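PDB 4W7W: cellulase from Xanthomonas axonopodis pv. citri, which probably hydrolyses the beta-1,4-glucosidic bonds of cellulose as a glycoside hydrolase of family 5, and binds cello-oligosaccharides. Local coordinates for residues 152-157 with 264-269; 223-226 with 230-233. One frame throughout, in Å; residues are numbered along the deposited sequence.

Contact 1 of 2, residues 152-157 with 264-269; sequences MNEPNG and LGEFAT. With BGC (beta-D-glucopyranose), chain C.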
# COMPACT_ATOMS: atom_id res chain seq x y z
N MET A 152 7.05 -1.23 -2.36
CA MET A 152 7.58 -0.01 -1.77
C MET A 152 6.50 1.03 -1.63
O MET A 152 5.86 1.40 -2.62
CB MET A 152 8.68 0.58 -2.65
CG MET A 152 9.33 1.83 -2.08
SD MET A 152 10.13 1.61 -0.47
CE MET A 152 11.47 0.52 -0.94
N ASN A 153 6.33 1.57 -0.43
CA ASN A 153 5.38 2.65 -0.26
C ASN A 153 5.92 3.93 -0.89
O ASN A 153 6.98 4.42 -0.48
CB ASN A 153 5.09 2.92 1.19
CG ASN A 153 4.04 3.97 1.35
OD1 ASN A 153 2.90 3.75 0.94
ND2 ASN A 153 4.38 5.11 1.92
N GLU A 154 5.16 4.51 -1.82
CA GLU A 154 5.39 5.88 -2.32
C GLU A 154 6.85 6.23 -2.63
O GLU A 154 7.42 7.17 -2.06
CB GLU A 154 4.78 6.91 -1.38
CG GLU A 154 3.28 6.72 -1.28
CD GLU A 154 2.57 7.83 -0.51
OE1 GLU A 154 3.25 8.76 -0.06
OE2 GLU A 154 1.32 7.73 -0.39
N PRO A 155 7.48 5.51 -3.57
CA PRO A 155 8.75 6.01 -4.09
C PRO A 155 8.59 7.46 -4.55
O PRO A 155 7.55 7.84 -5.09
CB PRO A 155 9.03 5.11 -5.30
CG PRO A 155 8.17 3.90 -5.11
CD PRO A 155 6.94 4.41 -4.39
N ASN A 156 9.62 8.26 -4.34
CA ASN A 156 9.67 9.64 -4.81
C ASN A 156 11.15 10.02 -4.80
O ASN A 156 11.97 9.30 -4.24
CB ASN A 156 8.84 10.55 -3.90
CG ASN A 156 9.37 10.61 -2.50
OD1 ASN A 156 9.10 9.73 -1.65
ND2 ASN A 156 10.16 11.61 -2.23
N GLY A 157 11.50 11.14 -5.44
CA GLY A 157 12.89 11.57 -5.40
C GLY A 157 13.81 10.69 -6.23
O GLY A 157 15.02 10.63 -5.97
N LEU A 264 -5.59 0.31 -5.35
CA LEU A 264 -5.54 1.61 -4.70
C LEU A 264 -5.03 1.38 -3.28
O LEU A 264 -5.80 1.12 -2.36
CB LEU A 264 -6.89 2.31 -4.75
CG LEU A 264 -6.85 3.81 -4.49
CD1 LEU A 264 -6.07 4.59 -5.55
CD2 LEU A 264 -8.27 4.36 -4.40
N GLY A 265 -3.71 1.45 -3.12
CA GLY A 265 -3.09 1.04 -1.85
C GLY A 265 -3.33 1.98 -0.69
O GLY A 265 -3.27 1.57 0.48
N GLU A 266 -3.58 3.26 -1.00
CA GLU A 266 -4.01 4.23 -0.02
C GLU A 266 -4.96 5.21 -0.67
O GLU A 266 -4.74 5.65 -1.80
CB GLU A 266 -2.88 5.06 0.57
CG GLU A 266 -1.84 4.27 1.33
CD GLU A 266 -0.79 5.14 1.99
OE1 GLU A 266 -0.98 6.39 2.10
OE2 GLU A 266 0.24 4.56 2.39
N PHE A 267 -5.97 5.61 0.09
CA PHE A 267 -6.87 6.70 -0.24
C PHE A 267 -7.59 6.99 1.06
O PHE A 267 -7.65 6.16 1.96
CB PHE A 267 -7.87 6.35 -1.36
CG PHE A 267 -8.92 5.31 -0.99
CD1 PHE A 267 -8.58 4.00 -0.70
CD2 PHE A 267 -10.26 5.65 -0.95
CE1 PHE A 267 -9.54 3.06 -0.38
CE2 PHE A 267 -11.22 4.71 -0.65
CZ PHE A 267 -10.87 3.41 -0.36
N ALA A 268 -8.15 8.19 1.17
CA ALA A 268 -8.90 8.59 2.36
C ALA A 268 -9.69 9.82 2.02
O ALA A 268 -9.32 10.60 1.13
CB ALA A 268 -7.98 8.90 3.52
N THR A 269 -10.76 10.01 2.79
CA THR A 269 -11.62 11.19 2.76
C THR A 269 -12.01 11.51 4.19
O THR A 269 -12.11 10.61 5.03
CB THR A 269 -12.86 10.93 1.88
OG1 THR A 269 -13.56 9.76 2.34
CG2 THR A 269 -12.49 10.73 0.43
C2 BGC C . 3.41 13.62 1.14
C3 BGC C . 3.46 12.21 1.71
C4 BGC C . 2.15 11.47 1.47
C5 BGC C . 1.76 11.56 0.00
C6 BGC C . 0.37 11.00 -0.25
C1 BGC C . 2.99 13.55 -0.32
O2 BGC C . 4.68 14.27 1.22
O3 BGC C . 3.72 12.28 3.11
O4 BGC C . 2.24 10.12 1.92
O5 BGC C . 1.72 12.92 -0.42
O6 BGC C . 0.01 11.15 -1.63
O HOH W 1 2.04 6.67 2.46

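Contact 2 of 2, residues 223-226 with 230-233; sequences AHQY and DYSG. With BGC (beta-D-glucopyranose), chain C; BGC (beta-D-glucopyranose), chain B; GLC (alpha-D-glucopyranose), chain D.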
# COMPACT_ATOMS: atom_id res chain seq x y z
N ALA A 223 -1.42 2.42 -6.98
CA ALA A 223 -1.52 3.87 -6.99
C ALA A 223 -2.15 4.31 -5.67
O ALA A 223 -2.84 3.53 -5.01
CB ALA A 223 -2.35 4.37 -8.16
N HIS A 224 -1.87 5.55 -5.28
CA HIS A 224 -2.49 6.18 -4.11
C HIS A 224 -3.24 7.40 -4.58
O HIS A 224 -2.84 8.03 -5.56
CB HIS A 224 -1.45 6.61 -3.08
CG HIS A 224 -0.72 5.45 -2.47
ND1 HIS A 224 0.21 5.61 -1.47
CD2 HIS A 224 -0.79 4.13 -2.72
CE1 HIS A 224 0.70 4.42 -1.14
NE2 HIS A 224 0.10 3.51 -1.88
N GLN A 225 -4.31 7.77 -3.89
CA GLN A 225 -5.04 8.98 -4.28
C GLN A 225 -5.72 9.62 -3.08
O GLN A 225 -6.60 9.05 -2.45
CB GLN A 225 -6.09 8.69 -5.36
CG GLN A 225 -6.69 9.96 -5.95
CD GLN A 225 -5.64 10.80 -6.64
OE1 GLN A 225 -4.94 10.32 -7.52
NE2 GLN A 225 -5.53 12.06 -6.25
N TYR A 226 -5.29 10.85 -2.82
CA TYR A 226 -5.92 11.72 -1.83
C TYR A 226 -6.55 12.91 -2.55
O TYR A 226 -6.25 13.19 -3.71
CB TYR A 226 -4.86 12.16 -0.81
CG TYR A 226 -4.38 11.01 0.06
CD1 TYR A 226 -5.08 10.62 1.18
CD2 TYR A 226 -3.22 10.30 -0.26
CE1 TYR A 226 -4.65 9.57 1.98
CE2 TYR A 226 -2.79 9.24 0.54
CZ TYR A 226 -3.51 8.88 1.67
OH TYR A 226 -3.13 7.86 2.50
N ASP A 230 -3.24 19.32 -3.07
CA ASP A 230 -2.01 18.75 -3.61
C ASP A 230 -1.94 17.23 -3.51
O ASP A 230 -0.87 16.64 -3.69
CB ASP A 230 -0.78 19.37 -2.97
CG ASP A 230 -0.56 18.94 -1.54
OD1 ASP A 230 -1.52 18.47 -0.90
OD2 ASP A 230 0.59 19.09 -1.06
N TYR A 231 -3.07 16.60 -3.21
CA TYR A 231 -3.18 15.13 -3.23
C TYR A 231 -2.24 14.48 -2.22
O TYR A 231 -1.81 13.34 -2.40
CB TYR A 231 -2.95 14.57 -4.65
CG TYR A 231 -3.55 15.42 -5.74
CD1 TYR A 231 -4.92 15.45 -5.93
CD2 TYR A 231 -2.76 16.22 -6.54
CE1 TYR A 231 -5.47 16.25 -6.91
CE2 TYR A 231 -3.31 17.03 -7.52
CZ TYR A 231 -4.66 17.03 -7.71
OH TYR A 231 -5.22 17.85 -8.68
N SER A 232 -1.94 15.20 -1.13
CA SER A 232 -1.05 14.69 -0.08
C SER A 232 -1.77 14.07 1.09
O SER A 232 -1.15 13.39 1.91
CB SER A 232 -0.17 15.81 0.44
OG SER A 232 -0.94 16.82 1.06
N GLY A 233 -3.07 14.30 1.20
CA GLY A 233 -3.82 13.87 2.37
C GLY A 233 -3.41 14.58 3.65
O GLY A 233 -3.53 14.02 4.74
C2 BGC C . 3.41 13.62 1.14
C3 BGC C . 3.46 12.21 1.71
C4 BGC C . 2.15 11.47 1.47
C5 BGC C . 1.76 11.56 0.00
C6 BGC C . 0.37 11.00 -0.25
C1 BGC C . 2.99 13.55 -0.32
O2 BGC C . 4.68 14.27 1.22
O3 BGC C . 3.72 12.28 3.11
O4 BGC C . 2.24 10.12 1.92
O5 BGC C . 1.72 12.92 -0.42
O6 BGC C . 0.01 11.15 -1.63
C2 BGC B . 2.13 15.20 -4.52
C3 BGC B . 1.90 14.75 -3.09
C4 BGC B . 3.14 15.03 -2.22
C5 BGC B . 3.66 16.44 -2.37
C6 BGC B . 4.99 16.63 -1.64
C1 BGC B . 2.69 16.61 -4.57
O2 BGC B . 0.91 15.11 -5.27
O3 BGC B . 1.63 13.36 -3.14
O4 BGC B . 2.86 14.86 -0.82
O5 BGC B . 3.87 16.74 -3.76
O6 BGC B . 5.34 18.02 -1.67
C1 GLC D . 3.41 20.22 -8.40
C2 GLC D . 4.57 19.84 -7.49
C3 GLC D . 4.45 18.37 -7.11
C4 GLC D . 3.16 18.17 -6.33
C5 GLC D . 2.00 18.57 -7.25
C6 GLC D . 0.64 18.47 -6.58
O1 GLC D . 3.56 19.49 -9.62
O2 GLC D . 5.81 20.13 -8.13
O3 GLC D . 5.59 18.01 -6.34
O4 GLC D . 3.05 16.81 -5.93
O5 GLC D . 2.18 19.92 -7.74
O6 GLC D . -0.39 18.62 -7.57
O HOH W 2 -2.56 11.24 -4.17

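Contact 1 of 2, residues 152-157 with 264-269
N153 and E154, from the Asn-Glu-Pro turn after strand 147-150, face E266 of strand 262-268 across the mouth of a (beta/alpha)8 barrel. N153 holds CG anti to its backbone N (chi1 -176°), which carries the amide across to the E266 carboxylate. The two side chains run nearly at right angles, yet their flat ends are tilted only 17° apart. N153 OD1 and E266 OE2, 3.1 Å from each other, are both acceptors and cannot bond directly. R67 reconciles them, NH2 donating to the amide oxygen and NH1 forming a salt bridge with the carboxylate. The other end of the amide uses a water: N153 ND2 donates to it at 2.9 Å, and the water donates to E266 OE2 at 2.8 Å. Thus both ends of the amide are engaged, which fixes its rotation. E154 reaches in with a chain extended beyond CG. Its OE2 comes to 3.6 Å from E266 OE1, these oxygens being held by H224 and Y226 respectively, while its OE1 accepts a 2.6 Å hydrogen bond from O4 of a glucose. The carboxyl carbons, E154 CD and E266 CD, stand 5.0 Å apart. A pair of glutamates, one just after the fourth strand, the other on the seventh, so spaced and with a sugar O4 on the first, is consistent with the acid/base (E154) and nucleophile (E266) pair of retaining family 5 enzymes, the signature of the 4/7 superfamily of clan GH-A.

Contact 2 of 2, residues 223-226 with 230-233
Y226 sets CG opposite its own carbonyl carbon (chi1 -68°), which lays the ring against the loop backbone at G233, while Q225 bends at chi2 (62°) and folds its amide back toward Y231. The folded amide donates from Q225 NE2 to Y226 O at 2.9 Å. That carbonyl also meets the Y231 ring edge-on and in the ring plane, with Y226 O 3.4 Å from Y231 CD1. Q225 NE2 lies 3.5 Å from the same Y231 CD1. The two side chains run side by side in one direction, but amide and ring planes stand 79° apart, so the pair does not stack; the ring stacks instead on H194. Y226 CB packs 3.4 Å from G233 N, and G233 CA lies obliquely against the tyrosine ring. A water accepts from Y226 N and donates to Y231 O at 2.8 Å, tying the strand end to the loop. Y231 O has a second donor, O6 of a glucose, at 2.9 Å, and D230 O accepts from O2 of the neighbouring glucose at 2.8 Å. Within the turn S232 OG donates to D230 OD1 at 2.6 Å, on the syn side but out of the carboxylate plane; T234 OG1 is a further partner of the OG. The sugars are therefore read here largely by backbone carbonyls presented by a turn with an internal hydrogen bond from S232 to D230, and Y226 packs on the turn and on the glucose, with its hydroxyl bonded to E266.

How the contacts relate
Contacts 1 and 2 lie with their centres about 7 Å apart at the same mouth of the barrel, on the neighbouring strands 219-226 and 262-268, and contact 2 is nested within the chain loop that contact 1 closes. Contact 2 supplies a partner to each glutamate: H224 ND1 lies 2.6 Å from E154 OE2, and Y226 OH lies 2.6 Å from E266 OE1, both probable hydrogen bonds. H224 CE1 also packs 3.1 Å from N153 OD1. One glucose spans both contacts, its O4 at E154 and its O6 at the 230-233 turn, which is consistent with the turn positioning the sugar beside E154.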